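Local coordinates for protein putative dehydratase (Mesorhizobium loti, PDB 2POZ) that is of unproven function but belongs to the mandelate racemase/muconate lactonizing enzyme branch of the enolase superfamily and may act as a lyase, perhaps a dehydratase, at residues H19-E24 and G35-A40; I89-S94 and I281-G286. One frame throughout, in Å; residues are numbered along the deposited sequence.

Contact 1 (H19-E24 and G35-A40)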
loop_
_atom_site.group_PDB
_atom_site.type_symbol
_atom_site.label_atom_id
_atom_site.label_comp_id
_atom_site.label_asym_id
_atom_site.label_seq_id
_atom_site.Cartn_x
_atom_site.Cartn_y
_atom_site.Cartn_z
ATOM N N HIS A 19 9.336 -43.942 -1.806
ATOM C CA HIS A 19 8.103 -44.712 -1.853
ATOM C C HIS A 19 7.190 -44.074 -2.900
ATOM O O HIS A 19 6.192 -43.432 -2.573
ATOM C CB HIS A 19 7.415 -44.786 -0.477
ATOM C CG HIS A 19 7.375 -43.488 0.272
ATOM N ND1 HIS A 19 6.605 -42.416 -0.126
ATOM C CD2 HIS A 19 7.974 -43.111 1.428
ATOM C CE1 HIS A 19 6.728 -41.437 0.753
ATOM N NE2 HIS A 19 7.553 -41.833 1.706
ATOM N N PRO A 20 7.546 -44.234 -4.188
ATOM C CA PRO A 20 6.782 -43.691 -5.315
ATOM C C PRO A 20 5.351 -44.210 -5.271
ATOM O O PRO A 20 5.110 -45.378 -4.945
ATOM C CB PRO A 20 7.523 -44.226 -6.531
ATOM C CG PRO A 20 8.929 -44.378 -6.037
ATOM C CD PRO A 20 8.721 -44.977 -4.672
ATOM N N VAL A 21 4.409 -43.336 -5.597
ATOM C CA VAL A 21 2.996 -43.690 -5.610
ATOM C C VAL A 21 2.572 -43.513 -7.057
ATOM O O VAL A 21 2.668 -42.413 -7.604
ATOM C CB VAL A 21 2.184 -42.753 -4.686
ATOM C CG1 VAL A 21 0.704 -43.124 -4.717
ATOM C CG2 VAL A 21 2.722 -42.855 -3.248
ATOM N N LEU A 22 2.133 -44.601 -7.684
ATOM C CA LEU A 22 1.742 -44.548 -9.082
ATOM C C LEU A 22 0.292 -44.929 -9.301
ATOM O O LEU A 22 -0.318 -45.597 -8.473
ATOM C CB LEU A 22 2.605 -45.500 -9.916
ATOM C CG LEU A 22 4.097 -45.648 -9.641
ATOM C CD1 LEU A 22 4.645 -46.709 -10.602
ATOM C CD2 LEU A 22 4.824 -44.330 -9.811
ATOM N N VAL A 23 -0.245 -44.496 -10.436
ATOM C CA VAL A 23 -1.608 -44.816 -10.804
ATOM C C VAL A 23 -1.599 -45.263 -12.263
ATOM O O VAL A 23 -0.814 -44.767 -13.072
ATOM C CB VAL A 23 -2.560 -43.598 -10.640
ATOM C CG1 VAL A 23 -2.204 -42.498 -11.639
ATOM C CG2 VAL A 23 -4.007 -44.041 -10.849
ATOM N N GLU A 24 -2.445 -46.236 -12.581
ATOM C CA GLU A 24 -2.566 -46.733 -13.936
ATOM C C GLU A 24 -4.050 -46.753 -14.249
ATOM O O GLU A 24 -4.819 -47.421 -13.562
ATOM C CB GLU A 24 -2.020 -48.155 -14.068
ATOM C CG GLU A 24 -2.213 -48.715 -15.467
ATOM C CD GLU A 24 -1.884 -50.194 -15.566
ATOM O OE1 GLU A 24 -2.586 -51.016 -14.928
ATOM O OE2 GLU A 24 -0.922 -50.525 -16.287
ATOM N N GLY A 35 0.406 -42.415 -14.328
ATOM C CA GLY A 35 0.680 -41.152 -13.661
ATOM C C GLY A 35 1.382 -41.378 -12.330
ATOM O O GLY A 35 1.360 -42.490 -11.803
ATOM N N GLU A 36 2.007 -40.335 -11.792
ATOM C CA GLU A 36 2.711 -40.438 -10.514
ATOM C C GLU A 36 2.442 -39.244 -9.598
ATOM O O GLU A 36 2.468 -38.095 -10.032
ATOM C CB GLU A 36 4.221 -40.572 -10.752
ATOM C CG GLU A 36 5.040 -40.866 -9.486
ATOM C CD GLU A 36 6.491 -41.254 -9.785
ATOM O OE1 GLU A 36 6.774 -41.687 -10.915
ATOM O OE2 GLU A 36 7.350 -41.142 -8.882
ATOM N N ALA A 37 2.174 -39.526 -8.329
ATOM C CA ALA A 37 1.927 -38.482 -7.346
ATOM C C ALA A 37 3.292 -38.122 -6.760
ATOM O O ALA A 37 4.067 -39.004 -6.390
ATOM C CB ALA A 37 0.989 -38.999 -6.258
ATOM N N GLY A 38 3.588 -36.829 -6.679
ATOM C CA GLY A 38 4.883 -36.395 -6.174
ATOM C C GLY A 38 5.154 -36.571 -4.689
ATOM O O GLY A 38 5.871 -35.763 -4.100
ATOM N N ILE A 39 4.597 -37.608 -4.071
ATOM C CA ILE A 39 4.831 -37.837 -2.647
ATOM C C ILE A 39 5.694 -39.098 -2.456
ATOM O O ILE A 39 5.339 -40.001 -1.705
ATOM C CB ILE A 39 3.503 -38.007 -1.879
ATOM C CG1 ILE A 39 2.505 -36.909 -2.287
ATOM C CG2 ILE A 39 3.766 -37.949 -0.372
ATOM C CD1 ILE A 39 2.882 -35.489 -1.847
ATOM N N ALA A 40 6.830 -39.142 -3.144
ATOM C CA ALA A 40 7.747 -40.280 -3.071
ATOM C C ALA A 40 8.679 -40.198 -1.855
ATOM O O ALA A 40 9.389 -41.153 -1.541
ATOM C CB ALA A 40 8.571 -40.358 -4.352
HETATM O O HOH W 1 5.951 -40.780 -6.472
#
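The imidazole of H19 carries the carbonyl oxygen of A40 over the centre of one face, 3.3 Å above the ring plane, while I39 O lies at the ring edge, near the plane and 3.2 Å from H19 CE1. With chi1 at 44°, CG sits between the backbone N and the carbonyl carbon, which turns the ring over the A40 carbonyl; NE2 bonds to G42 O. A40 O also takes a nearly straight hydrogen bond from H19 N (2.8 Å, 173°). A40 CB lies against P20, 3.9 Å from P20 CA. Beyond, the chains form an antiparallel beta hairpin of the N-terminal capping domain, with V23 and G35 bonded both ways and A37 N reaching V21 O at 3.0 Å. L22 and E36 run side by side on one face, L22 CD2 3.5 Å from E36 OE1. E36 CG is anti to its backbone N (-173°), and the chain beyond it is extended. E36 OE1 is hydrogen-bonded to S311 OG and I314 N; E36 OE2 takes a bond from a water (2.8 Å) that also donates to A37 O and accepts from V21 N. V21, V23 and A37 share the other face, against helices 45-59 and 87-108.

Contact 2 (I89-S94 and I281-G286)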
loop_
_atom_site.group_PDB
_atom_site.type_symbol
_atom_site.label_atom_id
_atom_site.label_comp_id
_atom_site.label_asym_id
_atom_site.label_seq_id
_atom_site.Cartn_x
_atom_site.Cartn_y
_atom_site.Cartn_z
ATOM N N ILE A 89 -4.097 -33.831 -1.591
ATOM C CA ILE A 89 -5.204 -33.791 -2.539
ATOM C C ILE A 89 -4.674 -33.500 -3.946
ATOM O O ILE A 89 -5.046 -34.175 -4.915
ATOM C CB ILE A 89 -6.270 -32.719 -2.144
ATOM C CG1 ILE A 89 -7.399 -32.693 -3.179
ATOM C CG2 ILE A 89 -5.639 -31.327 -2.073
ATOM C CD1 ILE A 89 -8.263 -33.921 -3.181
ATOM N N PHE A 90 -3.778 -32.527 -4.074
ATOM C CA PHE A 90 -3.287 -32.204 -5.399
ATOM C C PHE A 90 -2.318 -33.189 -6.019
ATOM O O PHE A 90 -2.225 -33.263 -7.241
ATOM C CB PHE A 90 -2.756 -30.769 -5.441
ATOM C CG PHE A 90 -3.860 -29.749 -5.498
ATOM C CD1 PHE A 90 -4.084 -28.873 -4.442
ATOM C CD2 PHE A 90 -4.762 -29.762 -6.557
ATOM C CE1 PHE A 90 -5.207 -28.026 -4.441
ATOM C CE2 PHE A 90 -5.882 -28.924 -6.564
ATOM C CZ PHE A 90 -6.102 -28.058 -5.501
ATOM N N ALA A 91 -1.617 -33.960 -5.191
ATOM C CA ALA A 91 -0.708 -34.968 -5.725
ATOM C C ALA A 91 -1.591 -36.081 -6.307
ATOM O O ALA A 91 -1.255 -36.689 -7.322
ATOM C CB ALA A 91 0.198 -35.522 -4.627
ATOM N N GLY A 92 -2.731 -36.330 -5.667
ATOM C CA GLY A 92 -3.644 -37.351 -6.159
ATOM C C GLY A 92 -4.227 -36.896 -7.490
ATOM O O GLY A 92 -4.235 -37.626 -8.488
ATOM N N ILE A 93 -4.707 -35.663 -7.515
ATOM C CA ILE A 93 -5.268 -35.118 -8.738
ATOM C C ILE A 93 -4.215 -35.078 -9.846
ATOM O O ILE A 93 -4.507 -35.416 -10.986
ATOM C CB ILE A 93 -5.847 -33.708 -8.500
ATOM C CG1 ILE A 93 -7.095 -33.831 -7.611
ATOM C CG2 ILE A 93 -6.181 -33.035 -9.856
ATOM C CD1 ILE A 93 -7.720 -32.508 -7.183
ATOM N N SER A 94 -2.986 -34.696 -9.502
ATOM C CA SER A 94 -1.904 -34.611 -10.481
ATOM C C SER A 94 -1.609 -35.955 -11.135
ATOM O O SER A 94 -1.436 -36.042 -12.351
ATOM C CB SER A 94 -0.604 -34.105 -9.827
ATOM O OG SER A 94 -0.743 -32.813 -9.271
ATOM N N ILE A 281 5.214 -31.429 -11.244
ATOM C CA ILE A 281 3.993 -31.842 -11.949
ATOM C C ILE A 281 3.198 -32.881 -11.169
ATOM O O ILE A 281 2.009 -33.069 -11.420
ATOM C CB ILE A 281 4.265 -32.404 -13.372
ATOM C CG1 ILE A 281 5.082 -33.693 -13.297
ATOM C CG2 ILE A 281 4.953 -31.351 -14.232
ATOM C CD1 ILE A 281 5.143 -34.432 -14.633
ATOM N N GLY A 282 3.858 -33.544 -10.221
ATOM C CA GLY A 282 3.205 -34.556 -9.402
ATOM C C GLY A 282 2.500 -34.023 -8.160
ATOM O O GLY A 282 1.873 -34.785 -7.419
ATOM N N THR A 283 2.607 -32.722 -7.914
ATOM C CA THR A 283 1.944 -32.117 -6.765
ATOM C C THR A 283 1.271 -30.786 -7.112
ATOM O O THR A 283 0.293 -30.413 -6.478
ATOM C CB THR A 283 2.920 -31.849 -5.580
ATOM O OG1 THR A 283 3.843 -30.815 -5.939
ATOM C CG2 THR A 283 3.690 -33.108 -5.211
ATOM N N ALA A 284 1.785 -30.083 -8.118
ATOM C CA ALA A 284 1.234 -28.782 -8.507
ATOM C C ALA A 284 -0.148 -28.825 -9.156
ATOM O O ALA A 284 -0.812 -27.791 -9.287
ATOM C CB ALA A 284 2.211 -28.055 -9.425
ATOM N N GLY A 285 -0.582 -30.008 -9.574
ATOM C CA GLY A 285 -1.898 -30.122 -10.186
ATOM C C GLY A 285 -1.923 -30.958 -11.449
ATOM O O GLY A 285 -2.991 -31.326 -11.937
ATOM N N GLY A 286 -0.749 -31.278 -11.977
ATOM C CA GLY A 286 -0.693 -32.071 -13.192
ATOM C C GLY A 286 0.110 -31.374 -14.271
ATOM O O GLY A 286 0.695 -30.319 -14.030
#
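Loop 281-286 passes alongside one flank of helix 89-94, with A91 CA 4.0 Å from T283 CA and S94 CA 3.9 Å from G286 CA. S94 CB and OG reach into the loop. OG, anti to the carbonyl carbon and beside the backbone N (chi1 -61°), donates to F90 O at 2.6 Å one turn back; S94 N bonds to the same oxygen from the opposite face of the carbonyl plane, so F90 O is gripped from both faces. With its proton directed to F90 O, S94 OG accepts a weak, bent bond from G285 N (2.8 Å, 124°). S94 CB packs on I281 O at 3.2 Å. A91 CA lies 3.1 Å from G282 O in a CA-H...O contact, and F90 CB rests against T283 O at 3.2 Å, while the phenyl ring leads off towards Y76 of its own chain and F237 of a second subunit. G285 and G286 have positive phi angles at which a side chain would collide with the preceding carbonyl oxygen. W72 NE1 bonds to G285 O from helix 68-78. Running from strand 276-277 to G286, the N-cap of helix 287-298, this is a beta-to-alpha loop of the barrel held against the capping domain, the domain interface characteristic of the enolase superfamily.

Overall arrangement
From the N terminus the chain first closes contact 1, a short loop in which strand 21-27 turns back as strand 33-37. It then runs through helices 45-59 and 68-78 into helix 87-108, where contact 2 opens; that contact closes 187 residues later, after most of the barrel strands. The two loops are thus in series and neither encloses the other, yet their centres lie about 10 Å apart. They join directly: G38 N probably bonds to G282 O at 2.8 Å, and I39 CG1 packs on A91 CB. The hairpin end, helix 87-108 and the barrel loop therefore meet three ways, tying the N-terminal domain to the barrel.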